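Local coordinates for protein triacylglycerol lipase (Rhizopus niveus, PDB 1LGY) that hydrolyses the ester bonds of triglycerides and of their partial glycerides, with a strong preference for the 1 and 3 positions of the glycerol, at residues A[25-30]-A[77-82]; A[31-36]-A[55-60]; A[104-109]-A[180-185]; A[95-100]-A[214-219]. All coordinates share one frame; numbering follows the deposited sequence.

Interaction 1: residues A[25-30]-A[77-82]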
loop_
_atom_site.group_PDB
_atom_site.type_symbol
_atom_site.label_atom_id
_atom_site.label_comp_id
_atom_site.label_asym_id
_atom_site.label_seq_id
_atom_site.Cartn_x
_atom_site.Cartn_y
_atom_site.Cartn_z
ATOM N N ALA A 25 -6.019 -3.939 -6.846
ATOM C CA ALA A 25 -7.431 -3.820 -7.242
ATOM C C ALA A 25 -8.302 -5.018 -6.998
ATOM O O ALA A 25 -9.510 -4.969 -6.797
ATOM C CB ALA A 25 -7.508 -3.486 -8.700
ATOM N N THR A 26 -7.604 -6.131 -6.894
ATOM C CA THR A 26 -8.231 -7.409 -6.645
ATOM C C THR A 26 -8.830 -7.480 -5.278
ATOM O O THR A 26 -9.805 -8.196 -5.088
ATOM C CB THR A 26 -7.218 -8.574 -6.792
ATOM O OG1 THR A 26 -6.245 -8.497 -5.753
ATOM C CG2 THR A 26 -6.503 -8.491 -8.112
ATOM N N ALA A 27 -8.285 -6.699 -4.340
ATOM C CA ALA A 27 -8.769 -6.744 -2.975
ATOM C C ALA A 27 -10.161 -6.195 -2.800
ATOM O O ALA A 27 -10.764 -6.427 -1.748
ATOM C CB ALA A 27 -7.858 -5.965 -2.046
ATOM N N TYR A 28 -10.656 -5.500 -3.849
ATOM C CA TYR A 28 -12.022 -4.991 -3.865
ATOM C C TYR A 28 -13.045 -5.927 -4.486
ATOM O O TYR A 28 -14.245 -5.609 -4.540
ATOM C CB TYR A 28 -12.122 -3.703 -4.611
ATOM C CG TYR A 28 -11.415 -2.558 -3.914
ATOM C CD1 TYR A 28 -12.053 -1.852 -2.889
ATOM C CD2 TYR A 28 -10.129 -2.201 -4.339
ATOM C CE1 TYR A 28 -11.395 -0.790 -2.288
ATOM C CE2 TYR A 28 -9.487 -1.120 -3.738
ATOM C CZ TYR A 28 -10.117 -0.427 -2.714
ATOM O OH TYR A 28 -9.451 0.630 -2.098
ATOM N N CYS A 29 -12.627 -7.114 -4.925
ATOM C CA CYS A 29 -13.619 -8.023 -5.434
ATOM C C CYS A 29 -13.975 -8.911 -4.296
ATOM O O CYS A 29 -13.134 -9.583 -3.723
ATOM C CB CYS A 29 -13.088 -8.862 -6.547
ATOM S SG CYS A 29 -12.314 -7.850 -7.814
ATOM N N ARG A 30 -15.259 -8.788 -3.957
ATOM C CA ARG A 30 -15.905 -9.584 -2.940
ATOM C C ARG A 30 -15.550 -11.048 -3.096
ATOM O O ARG A 30 -15.287 -11.725 -2.102
ATOM C CB ARG A 30 -17.409 -9.513 -3.025
ATOM C CG ARG A 30 -18.089 -8.199 -2.718
ATOM C CD ARG A 30 -18.663 -8.272 -1.315
ATOM N NE ARG A 30 -19.719 -9.277 -1.169
ATOM C CZ ARG A 30 -19.980 -9.847 0.022
ATOM N NH1 ARG A 30 -19.308 -9.549 1.151
ATOM N NH2 ARG A 30 -20.949 -10.754 0.092
ATOM N N TYR A 77 2.202 -12.689 -1.442
ATOM C CA TYR A 77 1.630 -11.357 -1.518
ATOM C C TYR A 77 0.791 -11.071 -0.301
ATOM O O TYR A 77 0.037 -11.955 0.072
ATOM C CB TYR A 77 0.722 -11.232 -2.738
ATOM C CG TYR A 77 1.438 -11.196 -4.084
ATOM C CD1 TYR A 77 1.985 -9.995 -4.537
ATOM C CD2 TYR A 77 1.540 -12.338 -4.870
ATOM C CE1 TYR A 77 2.634 -9.924 -5.760
ATOM C CE2 TYR A 77 2.181 -12.271 -6.109
ATOM C CZ TYR A 77 2.720 -11.066 -6.532
ATOM O OH TYR A 77 3.369 -10.992 -7.734
ATOM N N LEU A 78 0.864 -9.894 0.323
ATOM C CA LEU A 78 -0.000 -9.568 1.438
ATOM C C LEU A 78 -0.750 -8.364 0.869
ATOM O O LEU A 78 -0.089 -7.401 0.467
ATOM C CB LEU A 78 0.790 -9.126 2.588
ATOM C CG LEU A 78 0.414 -9.334 4.051
ATOM C CD1 LEU A 78 1.254 -8.312 4.813
ATOM C CD2 LEU A 78 -1.072 -9.189 4.347
ATOM N N VAL A 79 -2.100 -8.375 0.762
ATOM C CA VAL A 79 -2.797 -7.290 0.069
ATOM C C VAL A 79 -3.839 -6.742 0.988
ATOM O O VAL A 79 -4.569 -7.511 1.590
ATOM C CB VAL A 79 -3.447 -7.846 -1.235
ATOM C CG1 VAL A 79 -4.337 -6.830 -1.937
ATOM C CG2 VAL A 79 -2.319 -8.244 -2.185
ATOM N N PHE A 80 -3.976 -5.427 1.070
ATOM C CA PHE A 80 -5.004 -4.816 1.925
ATOM C C PHE A 80 -5.925 -3.846 1.210
ATOM O O PHE A 80 -5.636 -3.351 0.125
ATOM C CB PHE A 80 -4.430 -3.997 3.061
ATOM C CG PHE A 80 -3.569 -4.721 4.066
ATOM C CD1 PHE A 80 -2.215 -4.865 3.811
ATOM C CD2 PHE A 80 -4.138 -5.237 5.239
ATOM C CE1 PHE A 80 -1.419 -5.532 4.728
ATOM C CE2 PHE A 80 -3.311 -5.899 6.141
ATOM C CZ PHE A 80 -1.957 -6.050 5.888
ATOM N N ARG A 81 -7.058 -3.576 1.884
ATOM C CA ARG A 81 -7.960 -2.484 1.500
ATOM C C ARG A 81 -8.790 -2.081 2.719
ATOM O O ARG A 81 -9.076 -2.908 3.579
ATOM C CB ARG A 81 -8.950 -2.880 0.421
ATOM C CG ARG A 81 -9.987 -3.902 0.848
ATOM C CD ARG A 81 -11.103 -3.928 -0.137
ATOM N NE ARG A 81 -12.227 -4.521 0.523
ATOM C CZ ARG A 81 -13.232 -3.733 0.851
ATOM N NH1 ARG A 81 -13.243 -2.436 0.595
ATOM N NH2 ARG A 81 -14.278 -4.245 1.443
ATOM N N GLY A 82 -9.115 -0.795 2.854
ATOM C CA GLY A 82 -10.115 -0.423 3.813
ATOM C C GLY A 82 -11.418 -0.324 3.040
ATOM O O GLY A 82 -11.666 -0.956 2.004
HETATM O O HOH W 1 -8.678 0.590 0.617
#

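Interaction 2: residues A[31-36]-A[55-60]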
loop_
_atom_site.group_PDB
_atom_site.type_symbol
_atom_site.label_atom_id
_atom_site.label_comp_id
_atom_site.label_asym_id
_atom_site.label_seq_id
_atom_site.Cartn_x
_atom_site.Cartn_y
_atom_site.Cartn_z
ATOM N N SER A 31 -15.529 -11.529 -4.349
ATOM C CA SER A 31 -15.216 -12.910 -4.643
ATOM C C SER A 31 -13.807 -13.301 -4.221
ATOM O O SER A 31 -13.516 -14.478 -4.001
ATOM C CB SER A 31 -15.398 -13.165 -6.143
ATOM O OG SER A 31 -14.197 -13.069 -6.905
ATOM N N VAL A 32 -12.895 -12.333 -4.116
ATOM C CA VAL A 32 -11.586 -12.628 -3.585
ATOM C C VAL A 32 -11.707 -12.575 -2.074
ATOM O O VAL A 32 -11.486 -13.560 -1.399
ATOM C CB VAL A 32 -10.602 -11.610 -4.122
ATOM C CG1 VAL A 32 -9.191 -11.875 -3.594
ATOM C CG2 VAL A 32 -10.580 -11.719 -5.629
ATOM N N VAL A 33 -12.092 -11.471 -1.498
ATOM C CA VAL A 33 -12.271 -11.430 -0.059
ATOM C C VAL A 33 -13.640 -10.756 0.179
ATOM O O VAL A 33 -13.952 -9.700 -0.375
ATOM C CB VAL A 33 -11.032 -10.669 0.581
ATOM C CG1 VAL A 33 -10.881 -9.274 0.030
ATOM C CG2 VAL A 33 -11.240 -10.510 2.067
ATOM N N PRO A 34 -14.570 -11.408 0.909
ATOM C CA PRO A 34 -14.369 -12.690 1.584
ATOM C C PRO A 34 -14.670 -13.940 0.780
ATOM O O PRO A 34 -14.837 -14.993 1.379
ATOM C CB PRO A 34 -15.224 -12.511 2.796
ATOM C CG PRO A 34 -16.456 -11.880 2.210
ATOM C CD PRO A 34 -15.904 -10.885 1.199
ATOM N N GLY A 35 -14.684 -13.877 -0.542
ATOM C CA GLY A 35 -15.126 -14.988 -1.351
ATOM C C GLY A 35 -14.214 -16.174 -1.446
ATOM O O GLY A 35 -14.655 -17.277 -1.741
ATOM N N ASN A 36 -12.944 -15.916 -1.141
ATOM C CA ASN A 36 -11.868 -16.874 -1.197
ATOM C C ASN A 36 -11.635 -17.575 -2.531
ATOM O O ASN A 36 -11.293 -18.753 -2.621
ATOM C CB ASN A 36 -12.064 -17.884 -0.096
ATOM C CG ASN A 36 -11.079 -17.667 1.057
ATOM O OD1 ASN A 36 -9.913 -18.092 1.018
ATOM N ND2 ASN A 36 -11.535 -17.019 2.133
ATOM N N THR A 55 -8.020 -15.106 3.811
ATOM C CA THR A 55 -8.531 -13.744 3.681
ATOM C C THR A 55 -8.937 -13.392 5.092
ATOM O O THR A 55 -9.237 -14.310 5.852
ATOM C CB THR A 55 -9.748 -13.652 2.781
ATOM O OG1 THR A 55 -10.803 -14.305 3.474
ATOM C CG2 THR A 55 -9.533 -14.306 1.414
ATOM N N PHE A 56 -8.928 -12.130 5.523
ATOM C CA PHE A 56 -9.396 -11.729 6.842
ATOM C C PHE A 56 -10.165 -10.435 6.598
ATOM O O PHE A 56 -9.819 -9.609 5.736
ATOM C CB PHE A 56 -8.256 -11.451 7.840
ATOM C CG PHE A 56 -7.081 -10.673 7.273
ATOM C CD1 PHE A 56 -7.101 -9.268 7.187
ATOM C CD2 PHE A 56 -5.998 -11.373 6.743
ATOM C CE1 PHE A 56 -6.051 -8.587 6.564
ATOM C CE2 PHE A 56 -4.955 -10.671 6.117
ATOM C CZ PHE A 56 -4.981 -9.277 6.025
ATOM N N THR A 57 -11.229 -10.298 7.399
ATOM C CA THR A 57 -12.104 -9.151 7.293
ATOM C C THR A 57 -12.308 -8.549 8.675
ATOM O O THR A 57 -12.524 -9.276 9.635
ATOM C CB THR A 57 -13.425 -9.607 6.746
ATOM O OG1 THR A 57 -13.188 -10.130 5.445
ATOM C CG2 THR A 57 -14.434 -8.487 6.749
ATOM N N SER A 58 -12.320 -7.233 8.822
ATOM C CA SER A 58 -12.595 -6.643 10.119
ATOM C C SER A 58 -13.913 -5.952 9.955
ATOM O O SER A 58 -13.931 -4.904 9.350
ATOM C CB SER A 58 -11.513 -5.626 10.521
ATOM O OG SER A 58 -11.845 -4.896 11.700
ATOM N N LEU A 59 -15.006 -6.478 10.515
ATOM C CA LEU A 59 -16.295 -5.878 10.323
ATOM C C LEU A 59 -16.429 -4.530 10.979
ATOM O O LEU A 59 -17.150 -3.663 10.449
ATOM C CB LEU A 59 -17.332 -6.810 10.838
ATOM C CG LEU A 59 -17.402 -8.176 10.206
ATOM C CD1 LEU A 59 -18.604 -8.847 10.722
ATOM C CD2 LEU A 59 -17.508 -8.096 8.703
ATOM N N LEU A 60 -15.672 -4.374 12.088
ATOM C CA LEU A 60 -15.562 -3.132 12.844
ATOM C C LEU A 60 -15.063 -1.994 11.979
ATOM O O LEU A 60 -15.861 -1.089 11.774
ATOM C CB LEU A 60 -14.629 -3.338 14.054
ATOM C CG LEU A 60 -15.160 -4.433 15.046
ATOM C CD1 LEU A 60 -14.352 -4.388 16.325
ATOM C CD2 LEU A 60 -16.665 -4.226 15.367
#

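Interaction 3: residues A[104-109]-A[180-185]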
loop_
_atom_site.group_PDB
_atom_site.type_symbol
_atom_site.label_atom_id
_atom_site.label_comp_id
_atom_site.label_asym_id
_atom_site.label_seq_id
_atom_site.Cartn_x
_atom_site.Cartn_y
_atom_site.Cartn_z
ATOM N N LYS A 104 11.349 5.309 19.132
ATOM C CA LYS A 104 11.358 6.441 20.051
ATOM C C LYS A 104 11.380 7.686 19.214
ATOM O O LYS A 104 12.126 7.803 18.249
ATOM C CB LYS A 104 12.589 6.265 21.017
ATOM C CG LYS A 104 13.840 7.148 21.246
ATOM C CD LYS A 104 13.558 8.455 22.012
ATOM C CE LYS A 104 14.794 9.327 22.178
ATOM N NZ LYS A 104 14.374 10.685 22.495
ATOM N N GLY A 105 10.333 8.467 19.509
ATOM C CA GLY A 105 10.082 9.692 18.790
ATOM C C GLY A 105 9.056 9.560 17.672
ATOM O O GLY A 105 8.613 10.576 17.109
ATOM N N ALA A 106 8.664 8.342 17.289
ATOM C CA ALA A 106 7.707 8.140 16.200
ATOM C C ALA A 106 6.261 8.093 16.671
ATOM O O ALA A 106 5.966 7.689 17.802
ATOM C CB ALA A 106 8.029 6.843 15.520
ATOM N N LYS A 107 5.364 8.521 15.774
ATOM C CA LYS A 107 3.919 8.537 15.968
ATOM C C LYS A 107 3.230 8.305 14.639
ATOM O O LYS A 107 3.588 8.876 13.622
ATOM C CB LYS A 107 3.418 9.857 16.465
ATOM C CG LYS A 107 3.933 10.266 17.835
ATOM C CD LYS A 107 3.292 11.604 18.113
ATOM C CE LYS A 107 3.991 12.238 19.293
ATOM N NZ LYS A 107 3.629 11.611 20.554
ATOM N N VAL A 108 2.219 7.473 14.580
ATOM C CA VAL A 108 1.491 7.203 13.350
ATOM C C VAL A 108 0.041 7.634 13.550
ATOM O O VAL A 108 -0.387 7.822 14.686
ATOM C CB VAL A 108 1.566 5.686 13.026
ATOM C CG1 VAL A 108 2.997 5.290 12.701
ATOM C CG2 VAL A 108 1.128 4.865 14.227
ATOM N N HIS A 109 -0.763 7.729 12.488
ATOM C CA HIS A 109 -2.160 8.085 12.585
ATOM C C HIS A 109 -2.820 7.141 13.538
ATOM O O HIS A 109 -2.608 5.944 13.482
ATOM C CB HIS A 109 -2.783 7.977 11.219
ATOM C CG HIS A 109 -4.245 8.389 11.121
ATOM N ND1 HIS A 109 -4.770 9.562 10.801
ATOM C CD2 HIS A 109 -5.292 7.546 11.280
ATOM C CE1 HIS A 109 -6.073 9.454 10.756
ATOM N NE2 HIS A 109 -6.365 8.222 11.049
ATOM N N VAL A 180 0.846 8.397 6.828
ATOM C CA VAL A 180 0.681 7.557 7.989
ATOM C C VAL A 180 1.373 8.100 9.227
ATOM O O VAL A 180 0.894 7.885 10.328
ATOM C CB VAL A 180 1.223 6.174 7.633
ATOM C CG1 VAL A 180 1.038 5.245 8.816
ATOM C CG2 VAL A 180 0.432 5.529 6.491
ATOM N N GLY A 181 2.479 8.808 9.140
ATOM C CA GLY A 181 3.160 9.145 10.382
ATOM C C GLY A 181 3.846 10.475 10.313
ATOM O O GLY A 181 3.893 11.089 9.270
ATOM N N ASN A 182 4.380 10.865 11.469
ATOM C CA ASN A 182 5.122 12.101 11.689
ATOM C C ASN A 182 6.548 12.054 11.109
ATOM O O ASN A 182 6.933 10.996 10.602
ATOM C CB ASN A 182 5.130 12.334 13.204
ATOM C CG ASN A 182 6.107 11.417 13.930
ATOM O OD1 ASN A 182 6.807 11.829 14.850
ATOM N ND2 ASN A 182 6.243 10.154 13.553
ATOM N N PRO A 183 7.397 13.099 11.102
ATOM C CA PRO A 183 8.711 13.002 10.482
ATOM C C PRO A 183 9.640 11.932 11.023
ATOM O O PRO A 183 10.301 11.289 10.206
ATOM C CB PRO A 183 9.254 14.406 10.612
ATOM C CG PRO A 183 8.010 15.291 10.643
ATOM C CD PRO A 183 7.094 14.486 11.488
ATOM N N THR A 184 9.715 11.700 12.356
ATOM C CA THR A 184 10.553 10.640 12.893
ATOM C C THR A 184 10.114 9.300 12.349
ATOM O O THR A 184 10.950 8.427 12.160
ATOM C CB THR A 184 10.496 10.562 14.445
ATOM O OG1 THR A 184 11.065 11.775 14.992
ATOM C CG2 THR A 184 11.220 9.319 14.970
ATOM N N PHE A 185 8.826 9.036 12.090
ATOM C CA PHE A 185 8.430 7.724 11.594
ATOM C C PHE A 185 8.902 7.642 10.169
ATOM O O PHE A 185 9.438 6.625 9.779
ATOM C CB PHE A 185 6.907 7.554 11.677
ATOM C CG PHE A 185 6.299 6.426 10.872
ATOM C CD1 PHE A 185 6.282 5.137 11.364
ATOM C CD2 PHE A 185 5.748 6.698 9.595
ATOM C CE1 PHE A 185 5.726 4.096 10.601
ATOM C CE2 PHE A 185 5.200 5.662 8.849
ATOM C CZ PHE A 185 5.191 4.361 9.352
#

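Interaction 4: residues A[95-100]-A[214-219]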
loop_
_atom_site.group_PDB
_atom_site.type_symbol
_atom_site.label_atom_id
_atom_site.label_comp_id
_atom_site.label_asym_id
_atom_site.label_seq_id
_atom_site.Cartn_x
_atom_site.Cartn_y
_atom_site.Cartn_z
ATOM N N PHE A 95 -7.341 13.808 12.325
ATOM C CA PHE A 95 -5.916 13.893 12.086
ATOM C C PHE A 95 -5.204 13.999 13.428
ATOM O O PHE A 95 -4.479 14.955 13.721
ATOM C CB PHE A 95 -5.557 15.099 11.275
ATOM C CG PHE A 95 -6.259 15.279 9.933
ATOM C CD1 PHE A 95 -6.578 14.183 9.108
ATOM C CD2 PHE A 95 -6.558 16.577 9.522
ATOM C CE1 PHE A 95 -7.195 14.423 7.877
ATOM C CE2 PHE A 95 -7.168 16.805 8.292
ATOM C CZ PHE A 95 -7.489 15.729 7.465
ATOM N N ASN A 96 -5.421 12.985 14.267
ATOM C CA ASN A 96 -4.742 12.869 15.517
ATOM C C ASN A 96 -3.741 11.707 15.526
ATOM O O ASN A 96 -3.789 10.827 14.681
ATOM C CB ASN A 96 -5.751 12.679 16.581
ATOM C CG ASN A 96 -6.548 11.401 16.506
ATOM O OD1 ASN A 96 -6.963 10.910 17.551
ATOM N ND2 ASN A 96 -6.832 10.795 15.354
ATOM N N PHE A 97 -2.818 11.647 16.483
ATOM C CA PHE A 97 -1.761 10.648 16.480
ATOM C C PHE A 97 -1.784 9.656 17.617
ATOM O O PHE A 97 -2.391 9.906 18.653
ATOM C CB PHE A 97 -0.424 11.307 16.564
ATOM C CG PHE A 97 0.124 12.032 15.353
ATOM C CD1 PHE A 97 0.783 11.287 14.373
ATOM C CD2 PHE A 97 0.035 13.415 15.256
ATOM C CE1 PHE A 97 1.363 11.922 13.277
ATOM C CE2 PHE A 97 0.609 14.043 14.176
ATOM C CZ PHE A 97 1.268 13.301 13.194
ATOM N N SER A 98 -1.089 8.529 17.424
ATOM C CA SER A 98 -0.776 7.554 18.479
ATOM C C SER A 98 0.738 7.347 18.424
ATOM O O SER A 98 1.414 7.616 17.422
ATOM C CB SER A 98 -1.354 6.173 18.267
ATOM O OG SER A 98 -2.757 6.121 18.504
ATOM N N ASP A 99 1.308 6.854 19.510
ATOM C CA ASP A 99 2.728 6.612 19.582
ATOM C C ASP A 99 3.000 5.322 18.888
ATOM O O ASP A 99 2.212 4.371 18.958
ATOM C CB ASP A 99 3.240 6.480 21.018
ATOM C CG ASP A 99 3.505 7.812 21.716
ATOM O OD1 ASP A 99 3.761 8.801 21.018
ATOM O OD2 ASP A 99 3.487 7.856 22.961
ATOM N N TYR A 100 4.140 5.402 18.185
ATOM C CA TYR A 100 4.640 4.273 17.452
ATOM C C TYR A 100 5.637 3.659 18.400
ATOM O O TYR A 100 6.800 4.021 18.411
ATOM C CB TYR A 100 5.331 4.734 16.156
ATOM C CG TYR A 100 5.509 3.575 15.224
ATOM C CD1 TYR A 100 4.422 2.758 14.962
ATOM C CD2 TYR A 100 6.748 3.294 14.660
ATOM C CE1 TYR A 100 4.568 1.651 14.144
ATOM C CE2 TYR A 100 6.894 2.178 13.829
ATOM C CZ TYR A 100 5.807 1.372 13.594
ATOM O OH TYR A 100 5.947 0.235 12.860
ATOM N N PHE A 214 -0.593 19.415 9.828
ATOM C CA PHE A 214 -0.832 18.611 11.024
ATOM C C PHE A 214 0.299 17.742 11.537
ATOM O O PHE A 214 0.168 17.038 12.547
ATOM C CB PHE A 214 -2.043 17.719 10.800
ATOM C CG PHE A 214 -3.349 18.482 10.978
ATOM C CD1 PHE A 214 -3.790 19.357 9.985
ATOM C CD2 PHE A 214 -4.078 18.329 12.171
ATOM C CE1 PHE A 214 -4.967 20.081 10.197
ATOM C CE2 PHE A 214 -5.256 19.063 12.378
ATOM C CZ PHE A 214 -5.700 19.941 11.389
ATOM N N GLY A 215 1.397 17.767 10.794
ATOM C CA GLY A 215 2.657 17.149 11.161
ATOM C C GLY A 215 2.948 15.844 10.432
ATOM O O GLY A 215 3.873 15.117 10.815
ATOM N N PHE A 216 2.218 15.473 9.396
ATOM C CA PHE A 216 2.399 14.170 8.750
ATOM C C PHE A 216 3.354 14.220 7.593
ATOM O O PHE A 216 3.347 15.241 6.904
ATOM C CB PHE A 216 1.064 13.671 8.252
ATOM C CG PHE A 216 0.163 13.135 9.353
ATOM C CD1 PHE A 216 -0.678 13.989 10.065
ATOM C CD2 PHE A 216 0.102 11.766 9.576
ATOM C CE1 PHE A 216 -1.585 13.453 10.981
ATOM C CE2 PHE A 216 -0.813 11.243 10.496
ATOM C CZ PHE A 216 -1.657 12.091 11.193
ATOM N N LEU A 217 4.162 13.169 7.347
ATOM C CA LEU A 217 5.129 13.159 6.234
ATOM C C LEU A 217 5.259 11.766 5.622
ATOM O O LEU A 217 5.159 10.787 6.347
ATOM C CB LEU A 217 6.474 13.622 6.736
ATOM C CG LEU A 217 7.617 13.759 5.706
ATOM C CD1 LEU A 217 7.464 14.983 4.785
ATOM C CD2 LEU A 217 8.878 13.846 6.490
ATOM N N HIS A 218 5.411 11.675 4.305
ATOM C CA HIS A 218 5.467 10.424 3.574
ATOM C C HIS A 218 6.912 9.977 3.351
ATOM O O HIS A 218 7.676 10.806 2.869
ATOM C CB HIS A 218 4.949 10.513 2.169
ATOM C CG HIS A 218 3.491 10.330 1.817
ATOM N ND1 HIS A 218 2.736 9.293 2.017
ATOM C CD2 HIS A 218 2.773 11.237 1.080
ATOM C CE1 HIS A 218 1.596 9.521 1.426
ATOM N NE2 HIS A 218 1.635 10.698 0.861
ATOM N N PRO A 219 7.359 8.734 3.615
ATOM C CA PRO A 219 8.647 8.192 3.197
ATOM C C PRO A 219 8.472 7.556 1.827
ATOM O O PRO A 219 7.382 7.656 1.240
ATOM C CB PRO A 219 8.955 7.216 4.287
ATOM C CG PRO A 219 7.602 6.577 4.443
ATOM C CD PRO A 219 6.720 7.810 4.543
#

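Interaction 1: residues A[25-30]-A[77-82]
R81 sets its CG between its backbone N and carbonyl carbon (chi1 67°) and runs extended to NE, while Y28 swings its ring beside its own backbone N (chi1 -68°); together these torsions carry the arginine methylenes across the phenol. CD lies over one ring face, 4.0 Å from the centroid of Y28, in a CH-pi contact. CD thus supplies the carbon over the face; the guanidinium is tilted 49° to the ring, with NH1 near CD1 of Y28 but not stacked on it. The same CD presses to 3.0 Å from A27 O. Next along, A27 puts its CB 3.6 Å from CG1 of V79, and the small alanine suits a turn that comes this close to the strand.

The turn itself is a type I beta turn from T26 to C29, in the region where helix 11-26 gives way to loop; its last residue, C29, is disulfide-bonded to C268. V79 and R81 face the turn from strand 75-81 of the central alpha/beta-hydrolase sheet. A water joins the two segments: it stands 2.8 Å from Y28 OH and accepts from the backbone N of G82 at 2.7 Å. The phenol oxygen is also hydrogen-bonded to ND1 of H144, beside the nucleophile S145, whose side chain is about 4 Å from that of Y28.

Tyrosine suits this place because its ring accepts the alkyl part of R81 while its buried hydroxyl meets water and imidazole. This chemistry is consistent with a second-shell role, Y28 probably helping to position the residue before the catalytic serine against the strand end.

Interaction 2: residues A[31-36]-A[55-60]
V33 and T55 mark the closest backbone approach, their CA atoms 5.8 Å apart, where an irregular loop folds over strand 51-58, an outermost strand of the alpha/beta-hydrolase sheet. The loop follows helix 11-26 and bends sharply: the peptide before P34 is cis, and N36, with positive phi and psi, returns its backbone N to V32 O at 2.8 Å. G35 suits the tight bend, since a CB there would collide with S31 O. The strand is extended, offering T55 and T57 to the loop and sending F56 the other way, onto helix 110-133.

V33 carries the apolar part. Its CG2 stands anti to the backbone N, which directs that methyl at the strand, 3.6 Å from CB of T55 and 3.9 Å from OG1 of T57. V33 and T55 run alongside each other in opposite directions. CB of P34 also comes within 4.1 Å of T57 OG1, a hydroxyl hydrogen-bonded to N64 on the neighbouring strand.

Beta-branched threonine suits an extended strand. T57 meets V33 and P34 through its OG1 side, whereas T55 offers the loop both hydroxyl and methyl. The amide of N36 crosses the tip of T55, ND2 3.1 Å from OG1 and 3.4 Å from CG2. CG2 of T55 also lies 3.5 Å from V32 O, the oxygen that accepts the N36 backbone N-H.

Interaction 3: residues A[104-109]-A[180-185]
V108 sets a methyl over one face of the ring of F185. CG1 stands beside the valine backbone N, anti to the carbonyl carbon (chi1 -66°), and lies 3.8 Å from the ring centroid, 21° off the normal, a clear CH-pi contact. F185 meets it with CG anti to its own backbone N, which brings the ring to V108 and leaves its CB beside A106, 4.1 Å from CB to CB. Small A106 lets the first helical turn approach; farther out, CG2 of T184 rests 3.6 Å from A106 N. The ring of Y100 packs edge-to-face with F185, completing an aromatic and aliphatic cluster near helix 146-161, on which V108 and V180 both rest.

This is a junction of the alpha/beta-hydrolase fold: the short strand 107-109, paired with 97-99 in a hairpin, meets the loop that leads into helix 183-192. V108 and G181 form a single antiparallel bridge, a non-hydrogen-bonded pair with CA atoms 3.9 Å apart. The bonds lie on each side of it, from N182 N to K107 O at 3.0 Å, nearly straight at 166°, and from H109 N to V180 O at 2.7 Å. Glycine suits position 181, because a CB would collide with CD2 of F185 and come tight against K107 O. N182 occupies the N-cap of helix 183-192, its side chain directed at the strand with CG 4.0 Å from K107 CB. K107 sends its amine away to a salt bridge with D99, and the imidazole of H109 likewise leaves the contact to stack on F112.

Interaction 4: residues A[95-100]-A[214-219]
F97 and F216 meet tip to tip in an offset stack, their centroids 4.2 Å apart and their planes only 16° from parallel. F97 holds CG anti to its carbonyl carbon (chi1 -73°), from where its ring reaches F216. CZ of F97 sits above the centre of the F216 ring, whereas CZ of F216 lies toward the rim of F97. A second aromatic pair is edge-to-face: F95 aims its CD2 edge over the centre of the F214 ring, with planes at 70° and centroids 5.0 Å apart. Phenylalanine suits all four positions because its flat, wholly apolar ring can pack by face or by edge.

Aliphatic contact supplements the rings. CB of F95 touches CD2 of F214 at 3.7 Å and also reaches CE1 of F216 at 4.3 Å, so one methylene links the two aromatic pairs.

Backbone oxygens form the third group. F214 O lies near the plane of the F97 ring, 3.4 Å from CE2, and G215 O is at the same ring's edge. Glycine suits position 215, since its positive phi would jam a CB against the preceding carbonyl.

The contact joins hairpin strand 97-99 to the loop before strand 221-227. Its chemistry is almost wholly aromatic, and the weakly positive edge of F97 probably attracts those two carbonyls mildly.

Overall arrangement
Interactions 1 and 2 adjoin on one side of the chain's centre and serve the same central sheet: interaction 1 is buried, next to the catalytic serine, whereas interaction 2 is partly buried at the outermost strand. They touch through R30 O and G35 N and through A27 O against V33 CG1. Interactions 3 and 4, centres 5 Å apart, share the hairpin of strands 97-99 and 107-109 and are tied by a probable hydrogen bond from L217 N to G181 O. Interaction 3, partly buried, joins backbone pairing to a methyl on a ring face; interaction 4, at the surface, relies on four phenylalanines, interaction 1 on a ring, an alkyl shaft and water, and interaction 2 on valine and threonine.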